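Glutamate receptor 1 (Adineta vaga, PDB 4IO2) probably acts as a ligand-gated ion channel, of which this chain is the ligand-binding domain, holding glutamate in its cleft. Local coordinates at residues 14-22 / 183-191; 157-166 / 172-180. All coordinates share one frame; numbering follows the deposited sequence. Where two conformers were deposited one is given.

From the N terminus, strand 9-14 leads into the loop 14-22, which meets helix 181-190 much later in the chain; contact 1 thus closes a loop of 160 residues and joins the two lobes of the clamshell. Contact 2 is nested inside that loop and is far more local. Only five residues separate its segments 157-166 and 172-180, and it packs strand 157-159 and the start of helix 162-170 against the run into strand 177-180. This strand passes directly into helix 181-190, so the two contacts adjoin: Met179 SD lies 3.6 Å from Ala184 CA, and Arg162 reaches back to Ser17 and Glu16 beside the bound glutamate.

Contact 1. Residues 14-22 / 183-191; sequences VIESVPFTI and TAEYVTNNI
Val18 and Thr183 bring the backbones nearest, their CA atoms 6.9 Å apart, where the loop 14-22 meets helix 181-190. The loop contains a classic beta bulge, Phe20 and Thr21 both facing Ser17, and a cis peptide bond precedes Pro19. In the two-lobed clamshell of the periplasmic-binding-protein fold, the contact joins the lobes beside the glutamate cleft. No hydrogen bond crosses it, and the meeting is mainly apolar. The ring of Pro19 lies over one face of Tyr186, its CG 4.0 Å from the ring centroid and only 14° off the normal, a CH-pi contact, the two side chains running alongside each other but oppositely directed. The other face of Tyr186 carries the amide of Asn190, whose CG sits 4.2 Å above the ring plane, nearer the rim than the centre. That amide is fixed in place: Asn190 ND2 donates to Tyr186 O at 2.9 Å, in the carbonyl plane and on a lone pair, and Asn190 also bonds to Thr244 and Ala246. In one of the two deposited conformers of Val18, CG2 also approaches the Tyr186 ring obliquely, so this part of the packing is less certain. At the start of the segment, Thr183 presents a methyl rather than its hydroxyl: with OG1 between backbone N and carbonyl carbon (chi1 52°), CG2 is anti to that carbon and turned to the loop. Thr183 CG2 lies 3.7 Å from Phe20 CD2, at the ring edge and near its plane, while Tyr40 and Phe242 pack edge-to-face with the same ring. Ser17 OG is hydrogen-bonded to Asp85, a glutamate-binding residue, and lies 3.7 Å from Thr183 CG2. Thr183 CG2 is also 3.4 Å from Val18 O.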
ATOM      1  N   VAL A  14     -18.199  -4.735  10.779  1.00 13.26           N
ATOM      2  CA  VAL A  14     -17.004  -5.518  11.037  1.00 14.27           C
ATOM      3  C   VAL A  14     -17.329  -6.965  10.766  1.00 13.30           C
ATOM      4  O   VAL A  14     -18.496  -7.351  10.669  1.00 15.05           O
ATOM      5  CB  VAL A  14     -16.443  -5.299  12.472  1.00 13.29           C
ATOM      6  CG1 VAL A  14     -16.053  -3.841  12.730  1.00 14.31           C
ATOM      7  CG2 VAL A  14     -17.381  -5.758  13.560  1.00 13.53           C
ATOM      8  N   ILE A  15     -16.286  -7.766  10.560  1.00 13.00           N
ATOM      9  CA  ILE A  15     -16.454  -9.168  10.149  1.00 12.57           C
ATOM     10  C   ILE A  15     -15.460 -10.039  10.915  1.00 13.31           C
ATOM     11  O   ILE A  15     -14.290  -9.709  11.064  1.00 13.17           O
ATOM     12  CB  ILE A  15     -16.304  -9.292   8.609  1.00 12.62           C
ATOM     13  CG1 ILE A  15     -16.517 -10.712   8.128  1.00 13.76           C
ATOM     14  CG2 ILE A  15     -14.966  -8.735   8.077  1.00 13.05           C
ATOM     15  CD1 ILE A  15     -16.691 -10.846   6.621  1.00 16.34           C
ATOM     16  N   GLU A  16     -15.945 -11.151  11.445  1.00 13.17           N
ATOM     17  CA  GLU A  16     -15.116 -12.006  12.275  1.00 13.17           C
ATOM     18  C   GLU A  16     -13.880 -12.501  11.517  1.00 13.60           C
ATOM     19  O   GLU A  16     -13.992 -13.084  10.442  1.00 14.36           O
ATOM     20  CB  GLU A  16     -15.950 -13.191  12.804  1.00 16.33           C
ATOM     21  CG  GLU A  16     -15.183 -14.103  13.762  1.00 17.25           C
ATOM     22  CD  GLU A  16     -16.003 -15.192  14.403  1.00 26.06           C
ATOM     23  OE1 GLU A  16     -17.219 -15.266  14.136  1.00 32.42           O
ATOM     24  OE2 GLU A  16     -15.426 -15.998  15.184  1.00 27.62           O
ATOM     25  N   SER A  17     -12.718 -12.348  12.146  1.00 13.08           N
ATOM     26  CA  SER A  17     -11.449 -12.809  11.589  1.00 11.08           C
ATOM     27  C   SER A  17     -10.384 -12.592  12.657  1.00 11.00           C
ATOM     28  O   SER A  17      -9.970 -11.457  12.878  1.00 12.24           O
ATOM     29  CB  SER A  17     -11.068 -12.018  10.359  1.00 11.49           C
ATOM     30  OG  SER A  17      -9.887 -12.559   9.827  1.00 13.97           O
ATOM     31  N   VAL A  18      -9.951 -13.643  13.346  1.00 12.55           N
ATOM     32  CA  VAL A  18      -8.952 -13.487  14.368  0.82 12.54           C
ATOM     33  C   VAL A  18      -7.617 -13.166  13.771  1.00 12.36           C
ATOM     34  O   VAL A  18      -7.227 -13.758  12.782  1.00 12.53           O
ATOM     35  CB  VAL A  18      -8.862 -14.704  15.343  0.82 13.30           C
ATOM     36  CG1 VAL A  18     -10.204 -15.002  15.946  0.82 15.26           C
ATOM     37  CG2 VAL A  18      -8.311 -16.000  14.667  0.82 14.92           C
ATOM     38  N   PRO A  19      -6.861 -12.220  14.384  1.00 11.50           N
ATOM     39  CA  PRO A  19      -7.081 -11.364  15.558  1.00 12.07           C
ATOM     40  C   PRO A  19      -7.487  -9.924  15.182  1.00 11.88           C
ATOM     41  O   PRO A  19      -7.305  -9.006  15.985  1.00 12.98           O
ATOM     42  CB  PRO A  19      -5.711 -11.399  16.219  1.00 13.51           C
ATOM     43  CG  PRO A  19      -4.796 -11.246  14.992  1.00 12.15           C
ATOM     44  CD  PRO A  19      -5.476 -12.058  13.897  1.00 12.59           C
ATOM     45  N   PHE A  20      -8.029  -9.732  13.976  1.00 11.72           N
ATOM     46  CA  PHE A  20      -8.607  -8.453  13.573  1.00 11.22           C
ATOM     47  C   PHE A  20      -9.879  -8.167  14.352  1.00 12.19           C
ATOM     48  O   PHE A  20      -9.989  -7.096  14.997  1.00 12.97           O
ATOM     49  CB  PHE A  20      -8.882  -8.442  12.072  1.00 10.63           C
ATOM     50  CG  PHE A  20      -7.656  -8.141  11.213  1.00 10.54           C
ATOM     51  CD1 PHE A  20      -7.071  -6.892  11.264  1.00 13.19           C
ATOM     52  CD2 PHE A  20      -7.075  -9.114  10.429  1.00 10.71           C
ATOM     53  CE1 PHE A  20      -5.950  -6.598  10.473  1.00 14.28           C
ATOM     54  CE2 PHE A  20      -5.954  -8.849   9.635  1.00 11.76           C
ATOM     55  CZ  PHE A  20      -5.400  -7.588   9.670  1.00 13.07           C
ATOM     56  N   THR A  21     -10.842  -9.095  14.287  1.00 11.70           N
ATOM     57  CA  THR A  21     -12.110  -8.976  14.951  1.00 11.93           C
ATOM     58  C   THR A  21     -12.401 -10.327  15.575  1.00 14.09           C
ATOM     59  O   THR A  21     -12.668 -11.305  14.887  1.00 15.02           O
ATOM     60  CB  THR A  21     -13.251  -8.519  13.989  1.00 13.37           C
ATOM     61  OG1 THR A  21     -12.945  -7.188  13.561  1.00 13.62           O
ATOM     62  CG2 THR A  21     -14.609  -8.541  14.667  1.00 15.31           C
ATOM     63  N   ILE A  22     -12.315 -10.343  16.900  1.00 14.79           N
ATOM     64  CA  ILE A  22     -12.422 -11.554  17.693  1.00 15.23           C
ATOM     65  C   ILE A  22     -13.755 -11.523  18.418  1.00 17.80           C
ATOM     66  O   ILE A  22     -14.042 -10.570  19.123  1.00 18.86           O
ATOM     67  CB  ILE A  22     -11.317 -11.607  18.744  1.00 16.47           C
ATOM     68  CG1 ILE A  22      -9.933 -11.517  18.069  1.00 16.48           C
ATOM     69  CG2 ILE A  22     -11.438 -12.895  19.563  1.00 19.06           C
ATOM     70  CD1 ILE A  22      -8.784 -11.154  19.051  1.00 19.01           C
ATOM     71  N   THR A 183      -3.235 -13.067   8.785  1.00 11.85           N
ATOM     72  CA  THR A 183      -4.051 -14.036   9.510  1.00 12.12           C
ATOM     73  C   THR A 183      -3.548 -15.494   9.302  1.00 12.66           C
ATOM     74  O   THR A 183      -3.689 -16.319  10.210  1.00 13.53           O
ATOM     75  CB  THR A 183      -5.550 -13.911   9.136  1.00 12.45           C
ATOM     76  OG1 THR A 183      -5.709 -13.960   7.698  1.00 12.31           O
ATOM     77  CG2 THR A 183      -6.144 -12.613   9.723  1.00 12.37           C
ATOM     78  N   ALA A 184      -2.980 -15.812   8.130  1.00 12.80           N
ATOM     79  CA  ALA A 184      -2.458 -17.169   7.889  1.00 13.01           C
ATOM     80  C   ALA A 184      -1.315 -17.443   8.871  1.00 13.73           C
ATOM     81  O   ALA A 184      -1.240 -18.518   9.461  1.00 14.32           O
ATOM     82  CB  ALA A 184      -1.940 -17.297   6.452  1.00 14.06           C
ATOM     83  N   GLU A 185      -0.424 -16.465   9.041  1.00 13.46           N
ATOM     84  CA  GLU A 185       0.674 -16.619  10.001  1.00 13.97           C
ATOM     85  C   GLU A 185       0.091 -16.749  11.412  1.00 14.78           C
ATOM     86  O   GLU A 185       0.522 -17.585  12.203  1.00 15.12           O
ATOM     87  CB  GLU A 185       1.569 -15.385   9.966  1.00 15.23           C
ATOM     88  CG  GLU A 185       2.498 -15.322   8.765  1.00 17.41           C
ATOM     89  CD  GLU A 185       3.263 -13.984   8.668  1.00 20.92           C
ATOM     90  OE1 GLU A 185       2.996 -13.030   9.472  1.00 22.18           O
ATOM     91  OE2 GLU A 185       4.166 -13.886   7.794  1.00 23.89           O
ATOM     92  N   TYR A 186      -0.855 -15.889  11.770  1.00 13.31           N
ATOM     93  CA  TYR A 186      -1.403 -15.942  13.109  1.00 13.21           C
ATOM     94  C   TYR A 186      -1.982 -17.324  13.412  1.00 13.61           C
ATOM     95  O   TYR A 186      -1.711 -17.904  14.473  1.00 14.64           O
ATOM     96  CB  TYR A 186      -2.461 -14.853  13.301  1.00 13.08           C
ATOM     97  CG  TYR A 186      -3.062 -14.872  14.682  1.00 14.44           C
ATOM     98  CD1 TYR A 186      -2.432 -14.248  15.754  1.00 15.54           C
ATOM     99  CD2 TYR A 186      -4.257 -15.512  14.917  1.00 14.86           C
ATOM    100  CE1 TYR A 186      -2.982 -14.309  17.038  1.00 16.31           C
ATOM    101  CE2 TYR A 186      -4.797 -15.593  16.179  1.00 17.98           C
ATOM    102  CZ  TYR A 186      -4.177 -14.995  17.227  1.00 17.41           C
ATOM    103  OH  TYR A 186      -4.777 -15.078  18.484  1.00 21.28           O
ATOM    104  N   VAL A 187      -2.837 -17.818  12.534  1.00 14.16           N
ATOM    105  CA  VAL A 187      -3.559 -19.049  12.788  0.57 14.05           C
ATOM    106  C   VAL A 187      -2.620 -20.248  12.813  1.00 15.28           C
ATOM    107  O   VAL A 187      -2.727 -21.123  13.675  1.00 16.13           O
ATOM    108  CB  VAL A 187      -4.689 -19.194  11.764  0.57 16.40           C
ATOM    109  CG1 VAL A 187      -5.217 -20.595  11.748  0.57 18.26           C
ATOM    110  CG2 VAL A 187      -5.793 -18.130  12.076  0.57 11.11           C
ATOM    111  N   THR A 188      -1.688 -20.282  11.879  1.00 14.77           N
ATOM    112  CA  THR A 188      -0.750 -21.419  11.847  1.00 16.42           C
ATOM    113  C   THR A 188       0.298 -21.340  12.964  1.00 17.44           C
ATOM    114  O   THR A 188       0.874 -22.366  13.329  1.00 19.35           O
ATOM    115  CB  THR A 188      -0.041 -21.576  10.460  1.00 16.01           C
ATOM    116  OG1 THR A 188       0.683 -20.387  10.107  1.00 16.55           O
ATOM    117  CG2 THR A 188      -1.077 -21.910   9.371  1.00 18.37           C
ATOM    118  N   ASN A 189       0.539 -20.146  13.515  1.00 15.24           N
ATOM    119  CA  ASN A 189       1.488 -20.022  14.636  1.00 15.52           C
ATOM    120  C   ASN A 189       0.833 -20.104  16.007  1.00 16.98           C
ATOM    121  O   ASN A 189       1.522 -20.268  17.011  1.00 17.66           O
ATOM    122  CB  ASN A 189       2.303 -18.737  14.548  1.00 15.86           C
ATOM    123  CG  ASN A 189       3.291 -18.742  13.414  1.00 18.66           C
ATOM    124  OD1 ASN A 189       3.674 -19.799  12.924  1.00 19.98           O
ATOM    125  ND2 ASN A 189       3.704 -17.559  12.981  1.00 21.80           N
ATOM    126  N   ASN A 190      -0.490 -20.097  16.074  1.00 16.48           N
ATOM    127  CA  ASN A 190      -1.154 -20.053  17.380  1.00 15.81           C
ATOM    128  C   ASN A 190      -2.309 -20.996  17.601  1.00 17.49           C
ATOM    129  O   ASN A 190      -2.655 -21.254  18.742  1.00 20.42           O
ATOM    130  CB  ASN A 190      -1.676 -18.629  17.610  1.00 16.81           C
ATOM    131  CG  ASN A 190      -0.565 -17.636  17.805  1.00 16.80           C
ATOM    132  OD1 ASN A 190       0.034 -17.580  18.885  1.00 19.77           O
ATOM    133  ND2 ASN A 190      -0.247 -16.864  16.759  1.00 18.64           N
ATOM    134  N   ILE A 191      -2.939 -21.489  16.537  1.00 17.55           N
ATOM    135  CA  ILE A 191      -4.184 -22.258  16.692  1.00 18.67           C
ATOM    136  C   ILE A 191      -4.110 -23.607  16.028  1.00 20.74           C
ATOM    137  O   ILE A 191      -4.418 -24.600  16.672  1.00 24.53           O
ATOM    138  CB  ILE A 191      -5.411 -21.478  16.195  1.00 20.12           C
ATOM    139  CG1 ILE A 191      -5.527 -20.193  17.038  1.00 24.64           C
ATOM    140  CG2 ILE A 191      -6.676 -22.335  16.269  1.00 21.34           C
ATOM    141  CD1 ILE A 191      -6.405 -19.208  16.418  1.00 27.74           C
TER

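Contact 2. Residues 157-166 / 172-180; sequences YPLKSRQEMY and GIIDVSFMD. With GLU (glutamic acid), chain E.
The CG2 methyls of Ile173 and Ile174 both sit obliquely to the Tyr157 ring, the Ile174 side chain crossing that of Tyr157 at about a right angle; Ile173 CG2 stands 4.1 Å from the Tyr157 ring centroid, 30° off the normal, in an off-centre CH-pi contact, while Leu159 CD2 lies in plane at the ring's edge. Tyr166 has Arg162 O 3.2 Å above one face, near the rim, and Met179 CE at its edge, 3.4 Å from Tyr166 OH. The same methyl sits at the edge of the Arg162 guanidinium, whose NH2 comes 3.6 Å from CG of the bound glutamate and is hydrogen-bonded to Tyr67. Met165 CG lies opposite the backbone N, the chain then bending at chi3 (64°), which brings Met165 CE within 3.8 Å of Met179 SD; Met165 SD lies 3.2 Å from Ser177 OG, which is hydrogen-bonded to Gly134 O. Asp180 grips the ligand twice. Asp180 N donates almost straight (177°) to OE2 of the bound glutamate at 3.1 Å, and Asp180 OD2 accepts from the ligand N at 2.8 Å, while OD1 is bonded to Asn105. With an alanine here, the ligand's ammonium would probably lose its carboxylate partner and Asn105 an acceptor. Strand 157-159 and helix 162-170 thus pack on the segment 172-180 through Leu159, Ile174, Met165 and Met179, leading to Asp180 in the cleft typical of ionotropic glutamate receptor ligand-binding domains.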
ATOM      1  N   TYR A 157     -12.477 -26.481  -5.336  1.00 20.50           N
ATOM      2  CA  TYR A 157     -13.379 -26.987  -4.276  1.00 19.29           C
ATOM      3  C   TYR A 157     -13.911 -25.805  -3.452  1.00 19.20           C
ATOM      4  O   TYR A 157     -13.123 -25.079  -2.862  1.00 19.55           O
ATOM      5  CB  TYR A 157     -12.602 -27.937  -3.330  1.00 21.41           C
ATOM      6  CG  TYR A 157     -13.481 -28.629  -2.322  1.00 21.70           C
ATOM      7  CD1 TYR A 157     -13.707 -28.079  -1.080  1.00 26.49           C
ATOM      8  CD2 TYR A 157     -14.016 -29.881  -2.581  1.00 23.94           C
ATOM      9  CE1 TYR A 157     -14.504 -28.696  -0.155  1.00 28.27           C
ATOM     10  CE2 TYR A 157     -14.830 -30.512  -1.651  1.00 23.37           C
ATOM     11  CZ  TYR A 157     -15.041 -29.933  -0.441  1.00 26.06           C
ATOM     12  OH  TYR A 157     -15.821 -30.583   0.482  1.00 29.34           O
ATOM     13  N   PRO A 158     -15.252 -25.637  -3.405  1.00 18.33           N
ATOM     14  CA  PRO A 158     -15.790 -24.390  -2.786  1.00 18.64           C
ATOM     15  C   PRO A 158     -15.816 -24.460  -1.254  1.00 19.28           C
ATOM     16  O   PRO A 158     -16.183 -25.490  -0.686  1.00 22.06           O
ATOM     17  CB  PRO A 158     -17.198 -24.312  -3.356  1.00 21.98           C
ATOM     18  CG  PRO A 158     -17.567 -25.841  -3.588  1.00 19.96           C
ATOM     19  CD  PRO A 158     -16.284 -26.477  -4.062  1.00 21.31           C
ATOM     20  N   LEU A 159     -15.424 -23.383  -0.584  1.00 18.58           N
ATOM     21  CA  LEU A 159     -15.428 -23.322   0.891  1.00 17.83           C
ATOM     22  C   LEU A 159     -16.282 -22.136   1.350  1.00 17.93           C
ATOM     23  O   LEU A 159     -16.190 -21.042   0.779  1.00 18.21           O
ATOM     24  CB  LEU A 159     -14.022 -23.177   1.432  1.00 18.89           C
ATOM     25  CG  LEU A 159     -13.021 -24.271   1.001  1.00 18.98           C
ATOM     26  CD1 LEU A 159     -11.566 -23.760   1.197  1.00 18.45           C
ATOM     27  CD2 LEU A 159     -13.329 -25.573   1.731  1.00 22.19           C
ATOM     28  N   LYS A 160     -17.077 -22.368   2.389  1.00 19.59           N
ATOM     29  CA  LYS A 160     -17.987 -21.351   2.901  0.66 19.81           C
ATOM     30  C   LYS A 160     -17.412 -20.506   4.044  1.00 21.24           C
ATOM     31  O   LYS A 160     -17.998 -19.504   4.446  1.00 21.75           O
ATOM     32  CB  LYS A 160     -19.270 -22.006   3.398  0.66 25.62           C
ATOM     33  CG  LYS A 160     -20.035 -22.736   2.315  0.66 27.98           C
ATOM     34  CD  LYS A 160     -21.330 -23.355   2.838  0.66 33.24           C
ATOM     35  CE  LYS A 160     -22.148 -23.969   1.696  0.66 37.94           C
ATOM     36  NZ  LYS A 160     -23.475 -24.457   2.129  0.66 39.75           N
ATOM     37  N   SER A 161     -16.267 -20.907   4.569  1.00 18.43           N
ATOM     38  CA  SER A 161     -15.721 -20.268   5.781  1.00 19.39           C
ATOM     39  C   SER A 161     -14.300 -20.694   6.034  1.00 16.11           C
ATOM     40  O   SER A 161     -13.836 -21.652   5.421  1.00 17.77           O
ATOM     41  CB  SER A 161     -16.527 -20.682   7.001  1.00 20.69           C
ATOM     42  OG  SER A 161     -16.339 -22.070   7.240  1.00 21.91           O
ATOM     43  N   ARG A 162     -13.591 -19.945   6.886  1.00 16.72           N
ATOM     44  CA  ARG A 162     -12.289 -20.394   7.340  1.00 16.15           C
ATOM     45  C   ARG A 162     -12.353 -21.772   8.006  1.00 16.48           C
ATOM     46  O   ARG A 162     -11.516 -22.631   7.760  1.00 19.05           O
ATOM     47  CB  ARG A 162     -11.667 -19.364   8.271  1.00 14.76           C
ATOM     48  CG  ARG A 162     -11.273 -18.094   7.549  1.00 15.14           C
ATOM     49  CD  ARG A 162     -10.536 -17.145   8.475  1.00 14.22           C
ATOM     50  NE  ARG A 162     -10.211 -15.881   7.816  1.00 15.28           N
ATOM     51  CZ  ARG A 162     -10.983 -14.799   7.751  1.00 14.01           C
ATOM     52  NH1 ARG A 162     -12.154 -14.733   8.354  1.00 15.62           N
ATOM     53  NH2 ARG A 162     -10.540 -13.767   7.065  1.00 14.96           N
ATOM     54  N   GLN A 163     -13.356 -21.971   8.836  1.00 20.28           N
ATOM     55  CA  GLN A 163     -13.482 -23.257   9.500  1.00 20.31           C
ATOM     56  C   GLN A 163     -13.578 -24.407   8.499  1.00 21.05           C
ATOM     57  O   GLN A 163     -12.945 -25.441   8.702  1.00 22.57           O
ATOM     58  CB  GLN A 163     -14.667 -23.277  10.458  1.00 22.65           C
ATOM     59  CG  GLN A 163     -14.655 -24.474  11.395  1.00 30.41           C
ATOM     60  CD  GLN A 163     -13.513 -24.425  12.386  1.00 34.39           C
ATOM     61  OE1 GLN A 163     -13.346 -23.450  13.118  1.00 36.54           O
ATOM     62  NE2 GLN A 163     -12.700 -25.471  12.398  1.00 38.09           N
ATOM     63  N   GLU A 164     -14.338 -24.248   7.417  1.00 22.09           N
ATOM     64  CA  GLU A 164     -14.409 -25.303   6.411  1.00 21.57           C
ATOM     65  C   GLU A 164     -13.037 -25.488   5.739  1.00 21.57           C
ATOM     66  O   GLU A 164     -12.662 -26.619   5.404  1.00 21.24           O
ATOM     67  CB  GLU A 164     -15.533 -25.032   5.384  1.00 25.67           C
ATOM     68  CG  GLU A 164     -16.212 -26.296   4.900  1.00 32.67           C
ATOM     69  CD  GLU A 164     -17.128 -26.136   3.697  1.00 32.70           C
ATOM     70  OE1 GLU A 164     -17.474 -25.002   3.339  1.00 24.72           O
ATOM     71  OE2 GLU A 164     -17.526 -27.180   3.125  1.00 37.86           O
ATOM     72  N   MET A 165     -12.304 -24.390   5.524  1.00 17.14           N
ATOM     73  CA  MET A 165     -10.969 -24.496   4.952  1.00 18.38           C
ATOM     74  C   MET A 165     -10.108 -25.373   5.875  1.00 18.91           C
ATOM     75  O   MET A 165      -9.468 -26.308   5.414  1.00 20.30           O
ATOM     76  CB  MET A 165     -10.369 -23.113   4.715  1.00 14.54           C
ATOM     77  CG  MET A 165      -9.026 -23.057   4.078  1.00 18.55           C
ATOM     78  SD  MET A 165      -8.547 -21.354   3.777  1.00 17.08           S
ATOM     79  CE  MET A 165      -8.439 -20.664   5.444  1.00 17.59           C
ATOM     80  N   TYR A 166     -10.028 -25.028   7.163  1.00 20.89           N
ATOM     81  CA  TYR A 166      -9.149 -25.769   8.082  1.00 20.90           C
ATOM     82  C   TYR A 166      -9.563 -27.238   8.140  1.00 21.25           C
ATOM     83  O   TYR A 166      -8.730 -28.150   8.011  1.00 22.61           O
ATOM     84  CB  TYR A 166      -9.177 -25.165   9.502  1.00 19.96           C
ATOM     85  CG  TYR A 166      -8.907 -23.679   9.594  1.00 18.43           C
ATOM     86  CD1 TYR A 166      -7.891 -23.076   8.855  1.00 16.41           C
ATOM     87  CD2 TYR A 166      -9.694 -22.867  10.386  1.00 18.13           C
ATOM     88  CE1 TYR A 166      -7.643 -21.728   8.959  1.00 16.77           C
ATOM     89  CE2 TYR A 166      -9.452 -21.506  10.494  1.00 18.88           C
ATOM     90  CZ  TYR A 166      -8.444 -20.938   9.765  1.00 15.76           C
ATOM     91  OH  TYR A 166      -8.227 -19.583   9.851  1.00 17.65           O
ATOM     92  N   GLY A 172      -8.113 -34.225   4.689  1.00 29.17           N
ATOM     93  CA  GLY A 172      -7.551 -34.712   3.446  1.00 30.16           C
ATOM     94  C   GLY A 172      -8.444 -34.569   2.230  1.00 30.47           C
ATOM     95  O   GLY A 172      -8.224 -35.209   1.191  1.00 31.66           O
ATOM     96  N   ILE A 173      -9.418 -33.650   2.303  1.00 29.48           N
ATOM     97  CA  ILE A 173     -10.333 -33.439   1.192  1.00 29.61           C
ATOM     98  C   ILE A 173      -9.707 -32.493   0.166  1.00 26.14           C
ATOM     99  O   ILE A 173      -9.946 -32.611  -1.034  1.00 28.14           O
ATOM    100  CB  ILE A 173     -11.637 -32.806   1.675  1.00 30.24           C
ATOM    101  CG1 ILE A 173     -12.365 -33.766   2.607  1.00 36.30           C
ATOM    102  CG2 ILE A 173     -12.543 -32.450   0.511  1.00 34.56           C
ATOM    103  CD1 ILE A 173     -13.473 -33.123   3.403  1.00 40.75           C
ATOM    104  N   ILE A 174      -8.957 -31.510   0.650  1.00 25.16           N
ATOM    105  CA  ILE A 174      -8.163 -30.675  -0.242  1.00 23.04           C
ATOM    106  C   ILE A 174      -6.702 -30.716   0.170  1.00 21.20           C
ATOM    107  O   ILE A 174      -6.370 -31.102   1.311  1.00 23.45           O
ATOM    108  CB  ILE A 174      -8.685 -29.198  -0.232  1.00 21.19           C
ATOM    109  CG1 ILE A 174      -8.700 -28.631   1.203  1.00 22.45           C
ATOM    110  CG2 ILE A 174     -10.066 -29.166  -0.860  1.00 24.19           C
ATOM    111  CD1 ILE A 174      -9.178 -27.131   1.269  1.00 22.67           C
ATOM    112  N   ASP A 175      -5.821 -30.340  -0.737  1.00 24.13           N
ATOM    113  CA  ASP A 175      -4.388 -30.289  -0.420  1.00 22.97           C
ATOM    114  C   ASP A 175      -3.901 -28.887  -0.125  1.00 22.90           C
ATOM    115  O   ASP A 175      -2.905 -28.735   0.582  1.00 22.48           O
ATOM    116  CB  ASP A 175      -3.571 -30.888  -1.576  1.00 24.82           C
ATOM    117  CG  ASP A 175      -3.811 -32.379  -1.761  1.00 25.78           C
ATOM    118  OD1 ASP A 175      -3.931 -33.090  -0.735  1.00 28.62           O
ATOM    119  OD2 ASP A 175      -3.961 -32.764  -2.944  1.00 28.08           O
ATOM    120  N   VAL A 176      -4.559 -27.856  -0.679  1.00 22.01           N
ATOM    121  CA  VAL A 176      -4.123 -26.480  -0.481  1.00 20.99           C
ATOM    122  C   VAL A 176      -5.337 -25.572  -0.438  1.00 19.03           C
ATOM    123  O   VAL A 176      -6.404 -25.882  -0.968  1.00 20.26           O
ATOM    124  CB  VAL A 176      -3.174 -25.979  -1.590  1.00 23.57           C
ATOM    125  CG1 VAL A 176      -1.880 -26.755  -1.628  1.00 23.08           C
ATOM    126  CG2 VAL A 176      -3.878 -26.043  -2.960  1.00 26.00           C
ATOM    127  N   SER A 177      -5.166 -24.417   0.201  1.00 18.93           N
ATOM    128  CA  SER A 177      -6.041 -23.262  -0.041  1.00 17.45           C
ATOM    129  C   SER A 177      -5.167 -22.008  -0.044  1.00 14.62           C
ATOM    130  O   SER A 177      -3.928 -22.109   0.030  1.00 17.83           O
ATOM    131  CB  SER A 177      -7.131 -23.179   1.027  1.00 16.75           C
ATOM    132  OG  SER A 177      -8.121 -22.197   0.676  1.00 16.90           O
ATOM    133  N   PHE A 178      -5.796 -20.825  -0.202  1.00 14.63           N
ATOM    134  CA  PHE A 178      -5.096 -19.540  -0.179  1.00 14.82           C
ATOM    135  C   PHE A 178      -5.609 -18.783   1.035  1.00 15.25           C
ATOM    136  O   PHE A 178      -6.790 -18.900   1.406  1.00 14.51           O
ATOM    137  CB  PHE A 178      -5.482 -18.674  -1.391  1.00 16.12           C
ATOM    138  CG  PHE A 178      -5.131 -19.235  -2.750  1.00 18.65           C
ATOM    139  CD1 PHE A 178      -4.195 -20.235  -2.899  1.00 21.81           C
ATOM    140  CD2 PHE A 178      -5.752 -18.728  -3.888  1.00 20.27           C
ATOM    141  CE1 PHE A 178      -3.892 -20.727  -4.153  1.00 25.59           C
ATOM    142  CE2 PHE A 178      -5.434 -19.191  -5.137  1.00 24.12           C
ATOM    143  CZ  PHE A 178      -4.508 -20.204  -5.265  1.00 25.83           C
ATOM    144  N   MET A 179      -4.744 -17.991   1.633  1.00 12.65           N
ATOM    145  CA  MET A 179      -5.107 -17.194   2.811  1.00 12.72           C
ATOM    146  C   MET A 179      -4.210 -15.980   2.902  1.00 12.40           C
ATOM    147  O   MET A 179      -3.037 -16.038   2.582  1.00 13.94           O
ATOM    148  CB  MET A 179      -5.018 -18.053   4.053  1.00 13.34           C
ATOM    149  CG  MET A 179      -5.545 -17.379   5.279  1.00 14.00           C
ATOM    150  SD  MET A 179      -5.561 -18.567   6.690  1.00 16.21           S
ATOM    151  CE  MET A 179      -6.323 -17.523   7.956  1.00 17.00           C
ATOM    152  N   ASP A 180      -4.786 -14.841   3.260  1.00 12.13           N
ATOM    153  CA  ASP A 180      -3.997 -13.642   3.509  1.00 11.75           C
ATOM    154  C   ASP A 180      -2.871 -13.931   4.486  1.00 11.18           C
ATOM    155  O   ASP A 180      -3.052 -14.645   5.469  1.00 12.82           O
ATOM    156  CB  ASP A 180      -4.845 -12.555   4.129  1.00 11.44           C
ATOM    157  CG  ASP A 180      -5.879 -11.956   3.195  1.00 12.33           C
ATOM    158  OD1 ASP A 180      -5.712 -12.023   1.939  1.00 13.13           O
ATOM    159  OD2 ASP A 180      -6.817 -11.361   3.776  1.00 12.86           O
TER
HETATM  160  N   GLU E 303      -8.996 -10.168   2.581  1.00 10.91           N
HETATM  161  CA  GLU E 303      -9.831 -11.148   1.881  1.00 10.22           C
HETATM  162  C   GLU E 303     -10.919 -10.438   1.080  1.00 10.32           C
HETATM  163  O   GLU E 303     -11.142  -9.220   1.304  1.00 11.24           O
HETATM  164  CB  GLU E 303     -10.483 -12.153   2.834  1.00 12.57           C
HETATM  165  CG  GLU E 303      -9.530 -12.964   3.720  1.00 13.19           C
HETATM  166  CD  GLU E 303      -8.676 -14.003   2.995  1.00 13.49           C
HETATM  167  OE1 GLU E 303      -8.895 -14.218   1.805  1.00 16.05           O
HETATM  168  OE2 GLU E 303      -7.831 -14.655   3.665  1.00 13.02           O
HETATM  169  OXT GLU E 303     -11.547 -11.089   0.213  1.00 12.48           O